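Local coordinates for D-ribulose-5-phosphate 3-epimerase, putative (Plasmodium falciparum, PDB 1TQX), which probably catalyses the metal-dependent interconversion of D-ribulose 5-phosphate and D-xylulose 5-phosphate, and carries a zinc ion in its TIM barrel, at residues S11-N16 with D38-H43; V69-E74 with P81-S86. All coordinates share one frame; numbering follows the deposited sequence.

Both contacts belong to one TIM barrel and follow each other along the chain, contact 1 closing before contact 2 opens, with their centres 12 Å apart. Strands 34-40 and 66-72 are neighbours in the parallel barrel sheet; contact 1 uses the first, contact 2 the second. The seam between them is stitched by a probable backbone hydrogen bond from Met72 N to Val39 O. Asp38 of contact 1 and His70 of contact 2 bind the same zinc ion, completed by His36 and Asp179. Contact 1 therefore lies on the active-site side of the strands, whereas contact 2 packs the outward side of 66-72 against the loop leading to strand 88-92.

Contact 1 (S11-N16 with D38-H43). With ZN (zinc ion), chain D.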
# COMPACT_ATOMS: atom_id res chain seq x y z
N SER A 11 7.27 -3.04 -3.62
CA SER A 11 7.46 -3.06 -2.17
C SER A 11 8.93 -3.32 -1.85
O SER A 11 9.43 -4.43 -2.07
CB SER A 11 6.59 -4.16 -1.55
OG SER A 11 6.70 -4.14 -0.13
N VAL A 12 9.62 -2.30 -1.33
CA VAL A 12 11.05 -2.40 -1.02
C VAL A 12 11.44 -3.45 0.02
O VAL A 12 12.62 -3.77 0.16
CB VAL A 12 11.63 -1.03 -0.55
CG1 VAL A 12 11.46 0.00 -1.65
CG2 VAL A 12 10.93 -0.56 0.72
N LEU A 13 10.46 -3.96 0.75
CA LEU A 13 10.71 -4.98 1.76
C LEU A 13 11.37 -6.19 1.10
O LEU A 13 12.18 -6.89 1.72
CB LEU A 13 9.39 -5.41 2.41
CG LEU A 13 9.41 -6.33 3.62
CD1 LEU A 13 9.80 -5.55 4.87
CD2 LEU A 13 8.03 -6.95 3.81
N ALA A 14 11.02 -6.43 -0.16
CA ALA A 14 11.55 -7.55 -0.93
C ALA A 14 12.88 -7.28 -1.64
O ALA A 14 13.43 -8.17 -2.30
CB ALA A 14 10.51 -8.01 -1.94
N SER A 15 13.42 -6.08 -1.51
CA SER A 15 14.68 -5.74 -2.17
C SER A 15 15.85 -5.86 -1.20
O SER A 15 15.69 -6.33 -0.07
CB SER A 15 14.64 -4.30 -2.69
OG SER A 15 14.74 -3.37 -1.61
N ASN A 16 17.02 -5.44 -1.65
CA ASN A 16 18.21 -5.43 -0.81
C ASN A 16 18.09 -4.11 -0.05
O ASN A 16 18.61 -3.08 -0.49
CB ASN A 16 19.47 -5.47 -1.68
CG ASN A 16 19.66 -6.81 -2.35
OD1 ASN A 16 19.71 -7.84 -1.68
ND2 ASN A 16 19.77 -6.81 -3.68
N ASP A 38 6.99 -0.47 3.63
CA ASP A 38 6.38 -1.17 4.76
C ASP A 38 7.08 -0.94 6.10
O ASP A 38 8.23 -1.35 6.27
CB ASP A 38 6.34 -2.69 4.49
CG ASP A 38 5.34 -3.06 3.42
OD1 ASP A 38 4.21 -2.55 3.46
OD2 ASP A 38 5.68 -3.88 2.54
N VAL A 39 6.38 -0.31 7.03
CA VAL A 39 6.90 -0.03 8.37
C VAL A 39 6.25 -1.01 9.35
O VAL A 39 5.03 -1.03 9.49
CB VAL A 39 6.57 1.42 8.78
CG1 VAL A 39 7.16 1.73 10.16
CG2 VAL A 39 7.12 2.39 7.74
N MET A 40 7.07 -1.82 10.01
CA MET A 40 6.60 -2.84 10.96
C MET A 40 7.32 -2.63 12.30
O MET A 40 8.54 -2.40 12.31
CB MET A 40 6.88 -4.23 10.40
CG MET A 40 6.30 -4.44 9.01
SD MET A 40 6.89 -5.97 8.29
CE MET A 40 5.91 -6.04 6.77
N ASP A 41 6.59 -2.73 13.41
CA ASP A 41 7.18 -2.47 14.73
C ASP A 41 7.33 -3.64 15.69
O ASP A 41 7.47 -3.43 16.90
CB ASP A 41 6.38 -1.36 15.43
CG ASP A 41 4.96 -1.80 15.79
OD1 ASP A 41 4.56 -2.93 15.42
OD2 ASP A 41 4.24 -1.01 16.44
N MET A 42 7.28 -4.86 15.18
CA MET A 42 7.41 -6.07 16.00
C MET A 42 6.28 -6.20 17.03
O MET A 42 6.34 -7.06 17.92
CB MET A 42 8.77 -6.08 16.70
CG MET A 42 9.15 -7.43 17.32
SD MET A 42 9.07 -8.79 16.13
CE MET A 42 10.57 -8.53 15.26
N HIS A 43 5.26 -5.35 16.92
CA HIS A 43 4.12 -5.42 17.83
C HIS A 43 2.82 -5.65 17.05
O HIS A 43 2.11 -6.63 17.31
CB HIS A 43 4.01 -4.15 18.69
CG HIS A 43 5.08 -4.05 19.73
ND1 HIS A 43 6.41 -3.85 19.42
CD2 HIS A 43 5.02 -4.11 21.08
CE1 HIS A 43 7.12 -3.80 20.53
NE2 HIS A 43 6.30 -3.96 21.55
ZN ZN D . 2.37 -2.92 2.47
O HOH W 1 7.93 -2.17 1.50
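Ser11 and Asp38 meet at the C-terminal mouth of a TIM barrel, where the loop after strand 7-10 turns past the end of strand 34-40. The polar part comes first. Ser11 OG sits 2.9 Å from Asp38 OD2, put there by a first torsion of -176° that sets OG anti to the backbone N. A bridging water links the two segments: it accepts from Asp38 N at 2.9 Å and from Leu13 N at 3.2 Å, and it is also hydrogen-bonded to Ser11 OG. Two backbone N-H groups, one from each segment, are thus satisfied by a single oxygen.

The metal takes the other carboxylate oxygen. Asp38 OD1 binds the zinc ion at 2.1 Å, while OD2 stays 3.4 Å from the metal, so the carboxylate binds in monodentate fashion, through OD1, and OD2 is turned toward the loop. His36, His70 and Asp179 complete the site. Asp38 is predicted to be the proton acceptor and Ser11 to bind substrate, so the contact joins a predicted substrate residue to the metal shell.

Van der Waals contact closes the interface further along the strand. Leu13 runs at about a right angle to the Asp38 side chain, with CB 4.0 Å from OD2, beside the carboxylate, and reaches on toward Met40, whose extended chain comes to meet it. Beyond the touching residues, each segment braces its own turn. At one end an Asx turn is closed by His43 N on Asp41 OD1, and at the other Val12 O takes both the N and the OG of Ser15, in a short 3-10 segment. Between Leu13 and Met40 the apolar touch is tip to tip, Leu13 CD2 to Met40 CE at 3.8 Å.

Contact 2 (V69-E74 with P81-S86); sequences VHLMVE and PLLKTS. With ZN (zinc ion), chain D.
Val69 holds CG1 anti to the backbone N (chi1 -171°) and CG2 anti to the carbonyl carbon, which gives each methyl its own partner in the loop 81-86. Leu83, with CG anti to its carbonyl carbon (chi1 -63°), rests CD1 against both Val69 and Leu71. That methyl lies 4.1 Å from Val69 CG1 and 4.2 Å from Leu71 CD2; the Leu71 and Leu83 side chains lie alongside one another, running opposite ways. The second valine methyl, CG2, reaches Ser86, 3.5 Å from OG and 3.9 Å from CB.

Leu83 and Ser86 are the two ends of a type I beta turn, closed by Ser86 N on Leu83 O at 3.1 Å, so both side chains are presented to the strand together. Helix 52-58 also packs here, Pro52 touching Leu83 and Ile55 touching Ser86, and Leu89 of the next strand touches both Val69 and Leu83.

Between Val69 and Leu71, His70 goes to the barrel interior, where ND1 binds the zinc ion at 2.3 Å and NE2 is hydrogen-bonded to His92. CG of Met72 lies against one face of the His70 ring. Strand 66-72 is therefore chemically two-sided: metal coordination within the barrel, and outside it a buried, chiefly apolar contact resting on van der Waals packing.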
# COMPACT_ATOMS: atom_id res chain seq x y z
N VAL A 69 3.65 5.02 2.27
CA VAL A 69 4.01 4.36 3.53
C VAL A 69 2.89 3.55 4.16
O VAL A 69 1.83 4.09 4.50
CB VAL A 69 4.51 5.40 4.57
CG1 VAL A 69 5.09 4.68 5.78
CG2 VAL A 69 5.57 6.31 3.94
N HIS A 70 3.12 2.25 4.32
CA HIS A 70 2.14 1.35 4.92
C HIS A 70 2.56 1.15 6.37
O HIS A 70 3.54 0.46 6.65
CB HIS A 70 2.13 0.01 4.18
CG HIS A 70 1.14 -0.97 4.71
ND1 HIS A 70 1.01 -2.25 4.20
CD2 HIS A 70 0.24 -0.88 5.72
CE1 HIS A 70 0.08 -2.90 4.87
NE2 HIS A 70 -0.40 -2.09 5.80
N LEU A 71 1.81 1.75 7.29
CA LEU A 71 2.11 1.66 8.71
C LEU A 71 1.49 0.45 9.39
O LEU A 71 0.35 0.49 9.85
CB LEU A 71 1.63 2.94 9.42
CG LEU A 71 2.27 4.24 8.91
CD1 LEU A 71 1.48 5.45 9.41
CD2 LEU A 71 3.72 4.30 9.38
N MET A 72 2.24 -0.65 9.44
CA MET A 72 1.77 -1.86 10.12
C MET A 72 2.34 -1.73 11.52
O MET A 72 3.23 -2.49 11.92
CB MET A 72 2.30 -3.12 9.43
CG MET A 72 1.61 -3.41 8.11
SD MET A 72 2.35 -4.79 7.18
CE MET A 72 3.41 -3.90 6.06
N VAL A 73 1.83 -0.76 12.26
CA VAL A 73 2.32 -0.47 13.60
C VAL A 73 1.20 -0.10 14.56
O VAL A 73 0.09 0.22 14.15
CB VAL A 73 3.28 0.73 13.58
CG1 VAL A 73 4.45 0.47 12.64
CG2 VAL A 73 2.51 1.99 13.14
N GLU A 74 1.52 -0.15 15.86
CA GLU A 74 0.57 0.27 16.88
C GLU A 74 0.82 1.78 16.97
O GLU A 74 1.91 2.25 16.62
CB GLU A 74 0.89 -0.37 18.24
CG GLU A 74 1.00 -1.89 18.24
CD GLU A 74 1.06 -2.47 19.65
OE1 GLU A 74 1.77 -1.90 20.51
OE2 GLU A 74 0.41 -3.52 19.88
N PRO A 81 3.80 13.06 12.36
CA PRO A 81 4.74 14.19 12.37
C PRO A 81 6.15 13.81 11.93
O PRO A 81 6.96 14.69 11.61
CB PRO A 81 4.68 14.68 13.82
CG PRO A 81 4.39 13.43 14.58
CD PRO A 81 3.34 12.74 13.73
N LEU A 82 6.44 12.51 11.91
CA LEU A 82 7.76 12.03 11.53
C LEU A 82 7.89 11.72 10.03
O LEU A 82 8.99 11.41 9.56
CB LEU A 82 8.09 10.76 12.32
CG LEU A 82 7.93 10.82 13.84
CD1 LEU A 82 8.16 9.44 14.45
CD2 LEU A 82 8.91 11.83 14.42
N LEU A 83 6.80 11.82 9.29
CA LEU A 83 6.84 11.49 7.87
C LEU A 83 6.20 12.56 6.99
O LEU A 83 5.52 12.26 6.00
CB LEU A 83 6.14 10.14 7.64
CG LEU A 83 6.80 8.92 8.31
CD1 LEU A 83 5.81 7.77 8.40
CD2 LEU A 83 8.05 8.52 7.52
N LYS A 84 6.42 13.82 7.35
CA LYS A 84 5.85 14.94 6.60
C LYS A 84 6.30 15.01 5.14
O LYS A 84 5.58 15.57 4.31
CB LYS A 84 6.20 16.28 7.27
CG LYS A 84 5.64 16.48 8.68
CD LYS A 84 5.94 17.90 9.15
CE LYS A 84 5.57 18.13 10.61
NZ LYS A 84 6.52 17.48 11.56
N THR A 85 7.47 14.47 4.82
CA THR A 85 7.95 14.53 3.45
C THR A 85 7.45 13.39 2.56
O THR A 85 7.75 13.37 1.37
CB THR A 85 9.50 14.58 3.37
OG1 THR A 85 10.05 13.38 3.93
CG2 THR A 85 10.05 15.80 4.13
N SER A 86 6.70 12.45 3.13
CA SER A 86 6.15 11.34 2.34
C SER A 86 4.91 11.82 1.59
O SER A 86 4.56 13.00 1.65
CB SER A 86 5.83 10.15 3.24
OG SER A 86 7.02 9.50 3.65
ZN ZN D . 2.37 -2.92 2.47